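Long-range contact in homocitrate synthase (Sulfolobus acidocaldarius, PDB 6KTQ), which catalyses the aldol-type condensation of acetyl-CoA with 2-oxoglutarate to give homocitrate, the first step of lysine biosynthesis through alpha-aminoadipate: residues Glu169-Ala174 and Val194-Thr199. Numbering follows the deposited sequence.
Sequences EDATRA and VSIADT. With AKG (2-oxoglutaric acid), chain D; COA (coenzyme A), chain E.
Thr172 lays its methyl CG2 against CA and CB of Asp198, 3.6 Å from CB, the two side chains crossing at about a right angle. Its OG1 sits between its own backbone N and carbonyl carbon, which brings the hydroxyl to Asp198 OD1 at 2.6 Å, on the anti side and 33° out of the carboxylate plane. That carboxylate also takes the backbone N-H groups of Val202 and Leu203, so the turn beyond strand 193-198 is pinned to the loop after strand 163-169, its parallel neighbour in the TIM barrel. Beside it, Ala171 CB packs on Ile196 CG2 at 4.0 Å. On the substrate side, Thr199 OG1 accepts from Asp170 N at 2.7 Å, with an N-H...O angle of 149°. The same Thr199 OG1 donates to AKG O2 of 2-oxoglutarate at 3.0 Å. Glu169, extended with CG anti to its backbone N (chi1 180°), brings CG to 3.1 Å from AKG O2, and its OE2 pairs with Lys138. Cutting Glu169 back to an alanine is likely to leave Lys138 without its carboxylate mate and to open a gap beside AKG O2. With the Asp170 N-H pointing at its oxygen, the Thr199 hydroxyl turns its own hydrogen to 2-oxoglutarate, consistent with the loop fixing how it faces the substrate.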
ATOM      1  N   GLU A 169     -14.420  18.150 -12.281  1.00 27.07           N
ATOM      2  CA  GLU A 169     -14.780  17.624 -13.577  1.00 30.11           C
ATOM      3  C   GLU A 169     -13.590  17.738 -14.511  1.00 27.82           C
ATOM      4  O   GLU A 169     -12.855  18.749 -14.495  1.00 26.35           O
ATOM      5  CB  GLU A 169     -16.023  18.372 -14.091  1.00 33.80           C
ATOM      6  CG  GLU A 169     -16.519  17.948 -15.439  1.00 39.68           C
ATOM      7  CD  GLU A 169     -17.841  18.610 -15.819  1.00 44.79           C
ATOM      8  OE1 GLU A 169     -18.608  17.982 -16.586  1.00 52.11           O
ATOM      9  OE2 GLU A 169     -18.103  19.764 -15.382  1.00 44.81           O
ATOM     10  N   ASP A 170     -13.403  16.693 -15.319  1.00 25.39           N
ATOM     11  CA  ASP A 170     -12.240  16.535 -16.209  1.00 25.22           C
ATOM     12  C   ASP A 170     -10.905  16.637 -15.456  1.00 26.23           C
ATOM     13  O   ASP A 170      -9.885  17.074 -16.011  1.00 26.92           O
ATOM     14  CB  ASP A 170     -12.286  17.551 -17.337  1.00 24.45           C
ATOM     15  CG  ASP A 170     -11.564  17.104 -18.570  1.00 24.77           C
ATOM     16  OD1 ASP A 170     -11.292  15.900 -18.756  1.00 25.90           O
ATOM     17  OD2 ASP A 170     -11.249  17.965 -19.395  1.00 23.39           O
ATOM     18  N   ALA A 171     -10.933  16.208 -14.209  1.00 27.53           N
ATOM     19  CA  ALA A 171      -9.730  16.161 -13.370  1.00 28.69           C
ATOM     20  C   ALA A 171      -8.636  15.339 -13.995  1.00 30.05           C
ATOM     21  O   ALA A 171      -7.453  15.653 -13.834  1.00 30.21           O
ATOM     22  CB  ALA A 171     -10.066  15.589 -12.019  1.00 28.78           C
ATOM     23  N   THR A 172      -9.006  14.296 -14.739  1.00 27.80           N
ATOM     24  CA  THR A 172      -8.016  13.383 -15.268  1.00 27.29           C
ATOM     25  C   THR A 172      -7.293  13.939 -16.488  1.00 27.92           C
ATOM     26  O   THR A 172      -6.353  13.328 -16.929  1.00 27.25           O
ATOM     27  CB  THR A 172      -8.634  12.003 -15.562  1.00 27.77           C
ATOM     28  OG1 THR A 172      -9.656  12.134 -16.561  1.00 24.67           O
ATOM     29  CG2 THR A 172      -9.258  11.438 -14.279  1.00 28.47           C
ATOM     30  N   ARG A 173      -7.703  15.097 -17.023  1.00 26.21           N
ATOM     31  CA  ARG A 173      -6.930  15.784 -18.039  1.00 26.16           C
ATOM     32  C   ARG A 173      -6.480  17.185 -17.587  1.00 26.40           C
ATOM     33  O   ARG A 173      -5.978  17.961 -18.375  1.00 28.00           O
ATOM     34  CB  ARG A 173      -7.712  15.867 -19.349  1.00 25.63           C
ATOM     35  CG  ARG A 173      -8.057  14.501 -19.947  1.00 27.70           C
ATOM     36  CD  ARG A 173      -8.717  14.632 -21.310  1.00 27.72           C
ATOM     37  NE  ARG A 173      -9.979  15.367 -21.209  1.00 27.47           N
ATOM     38  CZ  ARG A 173     -10.744  15.732 -22.229  1.00 25.11           C
ATOM     39  NH1 ARG A 173     -11.861  16.422 -22.000  1.00 28.10           N
ATOM     40  NH2 ARG A 173     -10.421  15.408 -23.463  1.00 24.56           N
ATOM     41  N   ALA A 174      -6.674  17.487 -16.327  1.00 27.28           N
ATOM     42  CA  ALA A 174      -6.310  18.765 -15.764  1.00 28.92           C
ATOM     43  C   ALA A 174      -4.837  18.808 -15.406  1.00 31.41           C
ATOM     44  O   ALA A 174      -4.215  17.782 -15.166  1.00 28.04           O
ATOM     45  CB  ALA A 174      -7.128  19.049 -14.521  1.00 28.61           C
ATOM     46  N   VAL A 194     -14.122  14.975  -2.105  1.00 27.34           N
ATOM     47  CA  VAL A 194     -13.844  15.435  -3.453  1.00 27.86           C
ATOM     48  C   VAL A 194     -14.006  14.244  -4.392  1.00 30.40           C
ATOM     49  O   VAL A 194     -13.425  13.185  -4.149  1.00 29.49           O
ATOM     50  CB  VAL A 194     -12.445  16.013  -3.613  1.00 27.03           C
ATOM     51  CG1 VAL A 194     -12.125  16.261  -5.072  1.00 27.93           C
ATOM     52  CG2 VAL A 194     -12.308  17.324  -2.834  1.00 29.19           C
ATOM     53  N   SER A 195     -14.774  14.430  -5.467  1.00 28.83           N
ATOM     54  CA  SER A 195     -14.842  13.430  -6.533  1.00 26.45           C
ATOM     55  C   SER A 195     -13.894  13.795  -7.639  1.00 26.68           C
ATOM     56  O   SER A 195     -13.918  14.933  -8.195  1.00 26.66           O
ATOM     57  CB  SER A 195     -16.262  13.282  -7.117  1.00 28.88           C
ATOM     58  OG  SER A 195     -16.236  12.428  -8.281  1.00 28.08           O
ATOM     59  N   ILE A 196     -13.056  12.821  -7.972  1.00 24.09           N
ATOM     60  CA  ILE A 196     -12.116  12.933  -9.082  1.00 25.70           C
ATOM     61  C   ILE A 196     -12.852  12.295 -10.275  1.00 26.45           C
ATOM     62  O   ILE A 196     -13.158  11.092 -10.258  1.00 25.95           O
ATOM     63  CB  ILE A 196     -10.791  12.201  -8.753  1.00 26.19           C
ATOM     64  CG1 ILE A 196     -10.129  12.776  -7.481  1.00 28.64           C
ATOM     65  CG2 ILE A 196      -9.826  12.198  -9.933  1.00 28.43           C
ATOM     66  CD1 ILE A 196      -9.724  14.236  -7.561  1.00 30.58           C
ATOM     67  N   ALA A 197     -13.159  13.104 -11.291  1.00 25.73           N
ATOM     68  CA  ALA A 197     -13.978  12.654 -12.418  1.00 25.71           C
ATOM     69  C   ALA A 197     -13.149  12.397 -13.634  1.00 26.19           C
ATOM     70  O   ALA A 197     -12.479  13.289 -14.169  1.00 27.02           O
ATOM     71  CB  ALA A 197     -15.083  13.662 -12.736  1.00 26.70           C
ATOM     72  N   ASP A 198     -13.168  11.144 -14.064  1.00 24.22           N
ATOM     73  CA  ASP A 198     -12.592  10.785 -15.322  1.00 24.32           C
ATOM     74  C   ASP A 198     -13.732  10.934 -16.321  1.00 25.03           C
ATOM     75  O   ASP A 198     -14.341   9.957 -16.796  1.00 25.01           O
ATOM     76  CB  ASP A 198     -12.072   9.373 -15.275  1.00 24.70           C
ATOM     77  CG  ASP A 198     -11.297   9.005 -16.498  1.00 24.14           C
ATOM     78  OD1 ASP A 198     -10.854   9.907 -17.265  1.00 25.81           O
ATOM     79  OD2 ASP A 198     -11.142   7.782 -16.697  1.00 23.48           O
ATOM     80  N   THR A 199     -14.003  12.196 -16.611  1.00 25.07           N
ATOM     81  CA  THR A 199     -15.114  12.635 -17.447  1.00 25.81           C
ATOM     82  C   THR A 199     -15.157  11.984 -18.824  1.00 26.06           C
ATOM     83  O   THR A 199     -16.249  11.652 -19.307  1.00 25.18           O
ATOM     84  CB  THR A 199     -15.033  14.169 -17.573  1.00 26.47           C
ATOM     85  OG1 THR A 199     -15.060  14.710 -16.259  1.00 24.00           O
ATOM     86  CG2 THR A 199     -16.192  14.739 -18.403  1.00 28.09           C
TER
HETATM   87  C1  AKG D 402     -18.446  14.095 -14.876  1.00 58.85           C
HETATM   88  O1  AKG D 402     -18.123  13.099 -15.551  1.00 60.01           O
HETATM   89  O2  AKG D 402     -17.728  15.121 -14.892  1.00 61.64           O
HETATM   90  C2  AKG D 402     -19.685  14.039 -14.073  1.00 60.44           C
HETATM   91  O5  AKG D 402     -20.707  13.513 -14.534  1.00 53.23           O
HETATM   92  C3  AKG D 402     -19.681  14.591 -12.650  1.00 54.80           C
HETATM   93  C4  AKG D 402     -19.250  13.438 -11.739  1.00 48.17           C
HETATM   94  C5  AKG D 402     -19.338  13.675 -10.237  1.00 47.68           C
HETATM   95  O3  AKG D 402     -18.508  13.039  -9.522  1.00 34.87           O
HETATM   96  O4  AKG D 402     -20.194  14.488  -9.765  1.00 46.34           O
HETATM   97  N1A COA E 403     -20.964  26.050 -12.524  1.00 35.19           N
HETATM   98  C2A COA E 403     -21.496  27.217 -12.981  1.00 36.23           C
HETATM   99  N3A COA E 403     -21.932  27.392 -14.264  1.00 32.81           N
HETATM  100  C4A COA E 403     -21.830  26.403 -15.173  1.00 34.88           C
HETATM  101  C5A COA E 403     -21.273  25.114 -14.753  1.00 34.45           C
HETATM  102  C6A COA E 403     -20.823  24.990 -13.351  1.00 35.23           C
HETATM  103  N6A COA E 403     -20.298  23.823 -12.933  1.00 36.16           N
HETATM  104  N7A COA E 403     -21.305  24.311 -15.833  1.00 34.37           N
HETATM  105  C8A COA E 403     -21.829  25.028 -16.870  1.00 36.14           C
HETATM  106  N9A COA E 403     -22.126  26.269 -16.465  1.00 37.32           N
HETATM  107  C1B COA E 403     -22.807  27.316 -17.241  1.00 38.72           C
HETATM  108  C2B COA E 403     -22.183  27.672 -18.562  1.00 38.94           C
HETATM  109  O2B COA E 403     -21.087  28.560 -18.445  1.00 37.04           O
HETATM  110  C3B COA E 403     -23.382  28.314 -19.223  1.00 38.85           C
HETATM  111  O3B COA E 403     -23.723  29.573 -18.688  1.00 40.02           O
HETATM  112  P3B COA E 403     -24.256  30.722 -19.670  1.00 44.53           P
HETATM  113  O7A COA E 403     -23.888  31.926 -18.884  1.00 42.60           O
HETATM  114  O8A COA E 403     -25.735  30.412 -19.771  1.00 46.21           O
HETATM  115  O9A COA E 403     -23.516  30.555 -20.955  1.00 37.36           O
HETATM  116  C4B COA E 403     -24.507  27.374 -18.875  1.00 41.39           C
HETATM  117  O4B COA E 403     -24.122  26.828 -17.589  1.00 38.97           O
HETATM  118  C5B COA E 403     -24.501  26.511 -20.130  1.00 43.08           C
HETATM  119  O5B COA E 403     -25.559  25.660 -20.273  1.00 42.14           O
HETATM  120  P1A COA E 403     -27.033  25.859 -20.879  1.00 35.33           P
HETATM  121  O1A COA E 403     -27.319  24.413 -20.699  1.00 30.99           O
HETATM  122  O2A COA E 403     -27.122  26.490 -22.242  1.00 39.36           O
HETATM  123  O3A COA E 403     -27.671  26.806 -19.742  1.00 33.74           O
HETATM  124  P2A COA E 403     -29.184  26.899 -19.289  1.00 34.99           P
HETATM  125  O4A COA E 403     -30.063  27.042 -20.504  1.00 31.01           O
HETATM  126  O5A COA E 403     -29.234  27.887 -18.157  1.00 34.26           O
HETATM  127  O6A COA E 403     -29.494  25.499 -18.590  1.00 32.68           O
HETATM  128  CBP COA E 403     -29.256  23.711 -16.983  1.00 30.78           C
HETATM  129  CCP COA E 403     -28.738  25.077 -17.444  1.00 32.34           C
HETATM  130  CDP COA E 403     -28.453  23.198 -15.777  1.00 30.26           C
HETATM  131  CEP COA E 403     -30.725  23.858 -16.567  1.00 31.30           C
HETATM  132  CAP COA E 403     -29.167  22.770 -18.189  1.00 30.92           C
HETATM  133  OAP COA E 403     -27.874  22.777 -18.809  1.00 31.57           O
HETATM  134  C9P COA E 403     -29.492  21.367 -17.795  1.00 30.26           C
HETATM  135  O9P COA E 403     -30.631  21.095 -17.493  1.00 29.10           O
HETATM  136  N8P COA E 403     -28.465  20.512 -17.795  1.00 30.12           N
HETATM  137  C7P COA E 403     -28.575  19.107 -17.448  1.00 30.95           C
HETATM  138  C6P COA E 403     -27.699  18.787 -16.227  1.00 33.89           C
HETATM  139  C5P COA E 403     -26.236  18.933 -16.598  1.00 34.97           C
HETATM  140  O5P COA E 403     -25.915  19.587 -17.601  1.00 30.50           O
HETATM  141  N4P COA E 403     -25.348  18.345 -15.784  1.00 36.97           N
HETATM  142  C3P COA E 403     -23.915  18.514 -16.018  1.00 39.78           C
HETATM  143  C2P COA E 403     -23.025  17.572 -15.225  1.00 44.14           C
HETATM  144  S1P COA E 403     -21.327  18.154 -15.518  1.00 57.84           S